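Local coordinates for protein N-acylethanolamine-hydrolyzing acid amidase subunit beta (Caenorhabditis elegans, PDB 6DY3) that probably hydrolyses bioactive fatty acid amides such as N-palmitoylethanolamine to ethanolamine and free fatty acid, as the beta subunit of a self-cleaving heterodimeric amidase, at residues B[21-24]-B[25-29]; B[224-227]-B[228-231]. One frame throughout, in Å; residues are numbered along the deposited sequence.

Contact 1. Residues B[21-24]-B[25-29]; sequences YDMT and ELLKN. With NAG (2-acetamido-2-deoxy-beta-D-glucopyranose), chain I.
Leu-27 lays its methyl CD2 over the centre of one face of the Tyr-21 ring, 3.7 Å from the centroid, in a CH-pi contact. This is the packed side: the other methyl, CD1, turns to Met-23, whose chain runs straight to SD and then bends (chi3 78°), bringing CE to 4.1 Å from Leu-27 CD1. Tyr-21 and Thr-24 also touch Val-210 of strand 209-215. Along the backbone, Leu-27 N reaches Met-23 O only weakly and Lys-28 N meets Thr-24 O at 3.3 Å. The hydroxyl OG1 of Thr-24 donates back to Tyr-21 O at 2.6 Å, nearly in line with the carbonyl.

The looser side carries the partly exposed Glu-25, Asn-29 and the sugar. Glu-25 folds back so that Lys-28 NZ donates to its OE2 in a 2.9 Å salt bridge, while NZ also bonds to Leu-233 O. Replacing this glutamate with alanine would probably leave the ammonium to Leu-233 O and a long, weak pairing with the chain-end carboxylate. The N-acetylglucosamine bonded to Asn-29 ND2 reaches back to the helix, N2 donating to Glu-25 O at 2.8 Å. The whole is a helix start, Met-23 at its N-cap, leading from strand 13-20 of the Ntn-hydrolase fold to an N-glycosylation site.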
ATOM      1  N   TYR B  21      -6.009   7.099   6.302  1.00 38.20           N
ATOM      2  CA  TYR B  21      -7.196   6.275   6.143  1.00 38.12           C
ATOM      3  C   TYR B  21      -8.317   6.916   6.939  1.00 41.00           C
ATOM      4  O   TYR B  21      -8.130   7.233   8.117  1.00 47.97           O
ATOM      5  CB  TYR B  21      -6.923   4.857   6.647  1.00 41.32           C
ATOM      6  CG  TYR B  21      -7.766   3.759   6.050  1.00 39.74           C
ATOM      7  CD1 TYR B  21      -7.452   3.207   4.813  1.00 36.38           C
ATOM      8  CD2 TYR B  21      -8.853   3.240   6.747  1.00 41.85           C
ATOM      9  CE1 TYR B  21      -8.206   2.188   4.277  1.00 37.48           C
ATOM     10  CE2 TYR B  21      -9.620   2.213   6.215  1.00 42.43           C
ATOM     11  CZ  TYR B  21      -9.291   1.691   4.983  1.00 41.55           C
ATOM     12  OH  TYR B  21     -10.053   0.670   4.462  1.00 44.14           O
ATOM     13  N   ASP B  22      -9.471   7.117   6.300  1.00 37.59           N
ATOM     14  CA  ASP B  22     -10.579   7.792   6.969  1.00 36.40           C
ATOM     15  C   ASP B  22     -11.053   7.009   8.185  1.00 34.94           C
ATOM     16  O   ASP B  22     -11.448   7.598   9.197  1.00 36.76           O
ATOM     17  CB  ASP B  22     -11.734   7.992   5.994  1.00 38.97           C
ATOM     18  CG  ASP B  22     -12.687   9.064   6.448  1.00 42.16           C
ATOM     19  OD1 ASP B  22     -13.695   8.727   7.111  1.00 43.20           O
ATOM     20  OD2 ASP B  22     -12.418  10.247   6.151  1.00 43.43           O
ATOM     21  N   MET B  23     -11.017   5.684   8.103  1.00 37.59           N
ATOM     22  CA  MET B  23     -11.428   4.810   9.199  1.00 38.21           C
ATOM     23  C   MET B  23     -10.231   4.537  10.113  1.00 38.22           C
ATOM     24  O   MET B  23      -9.817   3.403  10.341  1.00 39.84           O
ATOM     25  CB  MET B  23     -12.011   3.525   8.627  1.00 39.58           C
ATOM     26  CG  MET B  23     -12.897   2.740   9.545  1.00 42.05           C
ATOM     27  SD  MET B  23     -13.496   1.282   8.664  1.00 44.12           S
ATOM     28  CE  MET B  23     -12.066   0.207   8.755  1.00 44.59           C
ATOM     29  N   THR B  24      -9.708   5.630  10.670  1.00 38.86           N
ATOM     30  CA  THR B  24      -8.348   5.646  11.201  1.00 39.76           C
ATOM     31  C   THR B  24      -8.184   4.697  12.387  1.00 43.85           C
ATOM     32  O   THR B  24      -7.360   3.776  12.356  1.00 43.29           O
ATOM     33  CB  THR B  24      -7.984   7.075  11.609  1.00 40.33           C
ATOM     34  OG1 THR B  24      -8.417   7.992  10.594  1.00 41.16           O
ATOM     35  CG2 THR B  24      -6.491   7.204  11.791  1.00 39.90           C
ATOM     36  N   GLU B  25      -8.952   4.922  13.457  1.00 46.85           N
ATOM     37  CA  GLU B  25      -8.677   4.243  14.722  1.00 47.11           C
ATOM     38  C   GLU B  25      -9.002   2.752  14.650  1.00 44.31           C
ATOM     39  O   GLU B  25      -8.323   1.936  15.281  1.00 45.49           O
ATOM     40  CB  GLU B  25      -9.462   4.917  15.846  1.00 48.44           C
ATOM     41  CG  GLU B  25      -9.119   6.392  16.032  1.00 50.76           C
ATOM     42  CD  GLU B  25      -7.649   6.637  16.344  1.00 56.05           C
ATOM     43  OE1 GLU B  25      -7.135   6.054  17.321  1.00 58.77           O
ATOM     44  OE2 GLU B  25      -7.005   7.416  15.605  1.00 55.70           O
ATOM     45  N   LEU B  26     -10.042   2.371  13.908  1.00 42.78           N
ATOM     46  CA  LEU B  26     -10.354   0.947  13.792  1.00 42.67           C
ATOM     47  C   LEU B  26      -9.251   0.196  13.062  1.00 39.42           C
ATOM     48  O   LEU B  26      -8.953  -0.958  13.397  1.00 38.28           O
ATOM     49  CB  LEU B  26     -11.691   0.746  13.084  1.00 44.50           C
ATOM     50  CG  LEU B  26     -12.953   1.126  13.859  1.00 47.47           C
ATOM     51  CD1 LEU B  26     -14.196   0.837  13.025  1.00 47.50           C
ATOM     52  CD2 LEU B  26     -13.031   0.390  15.192  1.00 47.38           C
ATOM     53  N   LEU B  27      -8.626   0.830  12.071  1.00 41.01           N
ATOM     54  CA  LEU B  27      -7.615   0.140  11.279  1.00 41.66           C
ATOM     55  C   LEU B  27      -6.321  -0.049  12.053  1.00 39.90           C
ATOM     56  O   LEU B  27      -5.582  -1.000  11.784  1.00 41.06           O
ATOM     57  CB  LEU B  27      -7.334   0.907   9.987  1.00 44.29           C
ATOM     58  CG  LEU B  27      -6.923   0.007   8.819  1.00 45.88           C
ATOM     59  CD1 LEU B  27      -8.137  -0.758   8.292  1.00 42.79           C
ATOM     60  CD2 LEU B  27      -6.239   0.793   7.703  1.00 43.45           C
ATOM     61  N   LYS B  28      -6.028   0.843  13.006  1.00 39.82           N
ATOM     62  CA  LYS B  28      -4.787   0.743  13.770  1.00 38.13           C
ATOM     63  C   LYS B  28      -4.711  -0.567  14.538  1.00 38.24           C
ATOM     64  O   LYS B  28      -3.629  -1.150  14.681  1.00 42.42           O
ATOM     65  CB  LYS B  28      -4.666   1.921  14.736  1.00 38.67           C
ATOM     66  CG  LYS B  28      -4.431   3.261  14.063  1.00 36.42           C
ATOM     67  CD  LYS B  28      -4.341   4.379  15.083  1.00 37.44           C
ATOM     68  CE  LYS B  28      -4.040   5.706  14.417  1.00 38.29           C
ATOM     69  NZ  LYS B  28      -4.175   6.857  15.355  1.00 40.04           N
ATOM     70  N   ASN B  29      -5.849  -1.048  15.034  1.00 36.23           N
ATOM     71  CA  ASN B  29      -5.892  -2.275  15.818  1.00 36.68           C
ATOM     72  C   ASN B  29      -5.597  -3.527  15.006  1.00 36.00           C
ATOM     73  O   ASN B  29      -5.395  -4.587  15.603  1.00 37.43           O
ATOM     74  CB  ASN B  29      -7.264  -2.424  16.470  1.00 42.57           C
ATOM     75  CG  ASN B  29      -7.454  -1.520  17.675  1.00 48.85           C
ATOM     76  OD1 ASN B  29      -6.511  -1.203  18.394  1.00 50.89           O
ATOM     77  ND2 ASN B  29      -8.688  -1.107  17.895  1.00 63.26           N
TER
HETATM   78  C1  NAG I   1      -9.040  -0.287  19.017  1.00 64.38           C
HETATM   79  C2  NAG I   1      -9.608   1.097  18.638  1.00 77.51           C
HETATM   80  C3  NAG I   1     -10.253   1.779  19.851  1.00 96.03           C
HETATM   81  C4  NAG I   1     -11.200   0.834  20.582  1.00108.40           C
HETATM   82  C5  NAG I   1     -10.489  -0.477  20.891  1.00103.87           C
HETATM   83  C6  NAG I   1     -11.369  -1.525  21.537  1.00110.28           C
HETATM   84  C7  NAG I   1      -7.419   2.200  18.714  1.00 63.05           C
HETATM   85  C8  NAG I   1      -6.465   3.108  18.005  1.00 57.78           C
HETATM   86  N2  NAG I   1      -8.568   1.945  18.079  1.00 69.83           N
HETATM   87  O3  NAG I   1     -10.971   2.923  19.401  1.00100.70           O
HETATM   88  O4  NAG I   1     -11.650   1.428  21.796  1.00119.25           O
HETATM   89  O5  NAG I   1     -10.030  -1.047  19.663  1.00 88.94           O
HETATM   90  O6  NAG I   1     -12.740  -1.145  21.568  1.00114.91           O
HETATM   91  O7  NAG I   1      -7.171   1.732  19.820  1.00 66.85           O

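Contact 2. Residues B[224-227]-B[228-231]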
ATOM      1  N   ASP B 224      15.252  -7.137   8.426  1.00 47.95           N
ATOM      2  CA  ASP B 224      15.265  -6.890   9.863  1.00 48.67           C
ATOM      3  C   ASP B 224      14.855  -5.458  10.173  1.00 44.53           C
ATOM      4  O   ASP B 224      14.132  -5.206  11.145  1.00 46.21           O
ATOM      5  CB  ASP B 224      16.651  -7.189  10.437  1.00 53.35           C
ATOM      6  CG  ASP B 224      17.006  -8.667  10.373  1.00 55.06           C
ATOM      7  OD1 ASP B 224      16.135  -9.471   9.984  1.00 53.51           O
ATOM      8  OD2 ASP B 224      18.155  -9.026  10.716  1.00 56.76           O
ATOM      9  N   TYR B 225      15.311  -4.506   9.360  1.00 41.00           N
ATOM     10  CA  TYR B 225      14.953  -3.108   9.572  1.00 40.12           C
ATOM     11  C   TYR B 225      13.456  -2.884   9.384  1.00 41.94           C
ATOM     12  O   TYR B 225      12.788  -2.303  10.249  1.00 40.08           O
ATOM     13  CB  TYR B 225      15.749  -2.220   8.615  1.00 36.32           C
ATOM     14  CG  TYR B 225      15.375  -0.770   8.724  1.00 39.63           C
ATOM     15  CD1 TYR B 225      15.890   0.025   9.738  1.00 37.44           C
ATOM     16  CD2 TYR B 225      14.482  -0.197   7.823  1.00 43.33           C
ATOM     17  CE1 TYR B 225      15.543   1.353   9.849  1.00 37.27           C
ATOM     18  CE2 TYR B 225      14.126   1.135   7.924  1.00 44.26           C
ATOM     19  CZ  TYR B 225      14.661   1.905   8.942  1.00 42.24           C
ATOM     20  OH  TYR B 225      14.309   3.230   9.053  1.00 43.04           O
ATOM     21  N   PHE B 226      12.915  -3.330   8.247  1.00 41.26           N
ATOM     22  CA  PHE B 226      11.501  -3.128   7.952  1.00 35.93           C
ATOM     23  C   PHE B 226      10.603  -3.732   9.024  1.00 37.72           C
ATOM     24  O   PHE B 226       9.497  -3.232   9.263  1.00 41.12           O
ATOM     25  CB  PHE B 226      11.181  -3.729   6.583  1.00 33.18           C
ATOM     26  CG  PHE B 226       9.774  -3.490   6.113  1.00 35.24           C
ATOM     27  CD1 PHE B 226       9.157  -4.403   5.269  1.00 36.21           C
ATOM     28  CD2 PHE B 226       9.075  -2.348   6.489  1.00 36.97           C
ATOM     29  CE1 PHE B 226       7.865  -4.193   4.821  1.00 37.89           C
ATOM     30  CE2 PHE B 226       7.783  -2.129   6.049  1.00 35.33           C
ATOM     31  CZ  PHE B 226       7.175  -3.051   5.211  1.00 36.63           C
ATOM     32  N   ARG B 227      11.056  -4.806   9.674  1.00 37.58           N
ATOM     33  CA  ARG B 227      10.260  -5.494  10.686  1.00 38.55           C
ATOM     34  C   ARG B 227      10.071  -4.671  11.954  1.00 38.32           C
ATOM     35  O   ARG B 227       9.225  -5.026  12.782  1.00 37.82           O
ATOM     36  CB  ARG B 227      10.915  -6.834  11.038  1.00 39.12           C
ATOM     37  CG  ARG B 227      10.003  -7.804  11.762  1.00 41.57           C
ATOM     38  CD  ARG B 227      10.685  -9.146  12.027  1.00 47.32           C
ATOM     39  NE  ARG B 227      11.146  -9.787  10.793  1.00 48.96           N
ATOM     40  CZ  ARG B 227      12.419  -9.881  10.405  1.00 48.19           C
ATOM     41  NH1 ARG B 227      13.398  -9.386  11.157  1.00 51.73           N
ATOM     42  NH2 ARG B 227      12.717 -10.483   9.258  1.00 41.68           N
ATOM     43  N   GLN B 228      10.836  -3.592  12.129  1.00 37.99           N
ATOM     44  CA  GLN B 228      10.762  -2.772  13.333  1.00 39.21           C
ATOM     45  C   GLN B 228      10.672  -1.281  13.030  1.00 40.01           C
ATOM     46  O   GLN B 228      10.705  -0.473  13.965  1.00 35.32           O
ATOM     47  CB  GLN B 228      11.975  -3.042  14.231  1.00 39.50           C
ATOM     48  CG  GLN B 228      13.322  -2.790  13.553  1.00 40.60           C
ATOM     49  CD  GLN B 228      13.720  -1.325  13.525  1.00 39.57           C
ATOM     50  OE1 GLN B 228      13.880  -0.687  14.568  1.00 37.78           O
ATOM     51  NE2 GLN B 228      13.860  -0.778  12.323  1.00 40.83           N
ATOM     52  N   SER B 229      10.563  -0.894  11.756  1.00 43.94           N
ATOM     53  CA  SER B 229      10.581   0.509  11.362  1.00 43.72           C
ATOM     54  C   SER B 229       9.196   1.150  11.292  1.00 42.48           C
ATOM     55  O   SER B 229       9.104   2.366  11.100  1.00 43.39           O
ATOM     56  CB  SER B 229      11.275   0.653  10.004  1.00 41.28           C
ATOM     57  OG  SER B 229      10.531   0.001   8.993  1.00 41.89           O
ATOM     58  N   THR B 230       8.122   0.383  11.431  1.00 39.76           N
ATOM     59  CA  THR B 230       6.783   0.940  11.307  1.00 34.79           C
ATOM     60  C   THR B 230       6.263   1.417  12.652  1.00 32.98           C
ATOM     61  O   THR B 230       6.517   0.803  13.689  1.00 33.28           O
ATOM     62  CB  THR B 230       5.823  -0.087  10.716  1.00 34.46           C
ATOM     63  OG1 THR B 230       6.355  -0.553   9.474  1.00 38.69           O
ATOM     64  CG2 THR B 230       4.459   0.527  10.471  1.00 32.52           C
ATOM     65  N   TRP B 231       5.504   2.508  12.612  1.00 35.64           N
ATOM     66  CA  TRP B 231       5.008   3.188  13.800  1.00 33.42           C
ATOM     67  C   TRP B 231       3.513   3.404  13.633  1.00 30.61           C
ATOM     68  O   TRP B 231       3.085   4.109  12.714  1.00 31.31           O
ATOM     69  CB  TRP B 231       5.739   4.519  13.989  1.00 34.89           C
ATOM     70  CG  TRP B 231       5.277   5.358  15.134  1.00 39.48           C
ATOM     71  CD1 TRP B 231       4.518   6.486  15.063  1.00 39.77           C
ATOM     72  CD2 TRP B 231       5.564   5.155  16.529  1.00 43.58           C
ATOM     73  NE1 TRP B 231       4.306   6.999  16.324  1.00 42.75           N
ATOM     74  CE2 TRP B 231       4.939   6.199  17.240  1.00 43.11           C
ATOM     75  CE3 TRP B 231       6.286   4.191  17.243  1.00 42.96           C
ATOM     76  CZ2 TRP B 231       5.009   6.305  18.626  1.00 41.65           C
ATOM     77  CZ3 TRP B 231       6.354   4.299  18.618  1.00 42.40           C
ATOM     78  CH2 TRP B 231       5.720   5.347  19.295  1.00 43.04           C
TER
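Gln-228 curls back on the end of helix 222-226 and grips the carbonyl oxygen of Tyr-225 twice. Its CB sits beside the preceding peptide, and the contacts begin at CG. With CG placed between its own backbone N and carbonyl carbon (chi1 58°), Gln-228 CG lies 3.4 Å from Tyr-225 O and about as far from Asp-224 O. A second bend, at chi2, swings the amide inward, and NE2 donates to Tyr-225 O at 2.8 Å in the carbonyl plane, on a lone pair. The same NE2 stands 3.4 Å from Tyr-225 CD1, the amide turned 48° from the ring. Gln-228 N reaches Tyr-225 O from above the carbonyl plane, at 3.0 Å.

Ser-229 CB rests over one face of the Tyr-225 ring, 3.9 Å from the centroid and offset toward the rim. Its OG meets the edge of the Phe-226 ring, 3.7 Å from CD2, and bonds to Val-214 O; Tyr-225 OH reaches Glu-192. Arg-227 NH1 forms a salt bridge with Asp-224 OD1 at 3.0 Å, nearly straight at 171°, and NH2 forms another with Asp-35.

Two donors from one residue thus satisfy a carbonyl oxygen in the last turn of helix 222-226, and the guanidinium, shared between two carboxylates, is probably held in orientation by both.

Contact 1 comes first along the chain and contact 2 near its C-terminus; their centres lie about 20 Å apart and their nearest atoms about 7 Å, without touching. Each joins a short helix to the same five-stranded antiparallel sheet. Contact 1 follows strand 13-20, and its helix 24-28 leads on to strand 31-38 of the seven-stranded sheet, so it links the two sheets; contact 2 leads into strand 231-232, an outermost strand of this chain's sheet. Strand 209-215 lies between 13-20 and 231-232 and is touched by side chains of both contacts. The chain end beyond contact 2 returns to contact 1. Both also pack on the alpha subunit, contributing to the heterodimer interface as well as to the connections around the sheet.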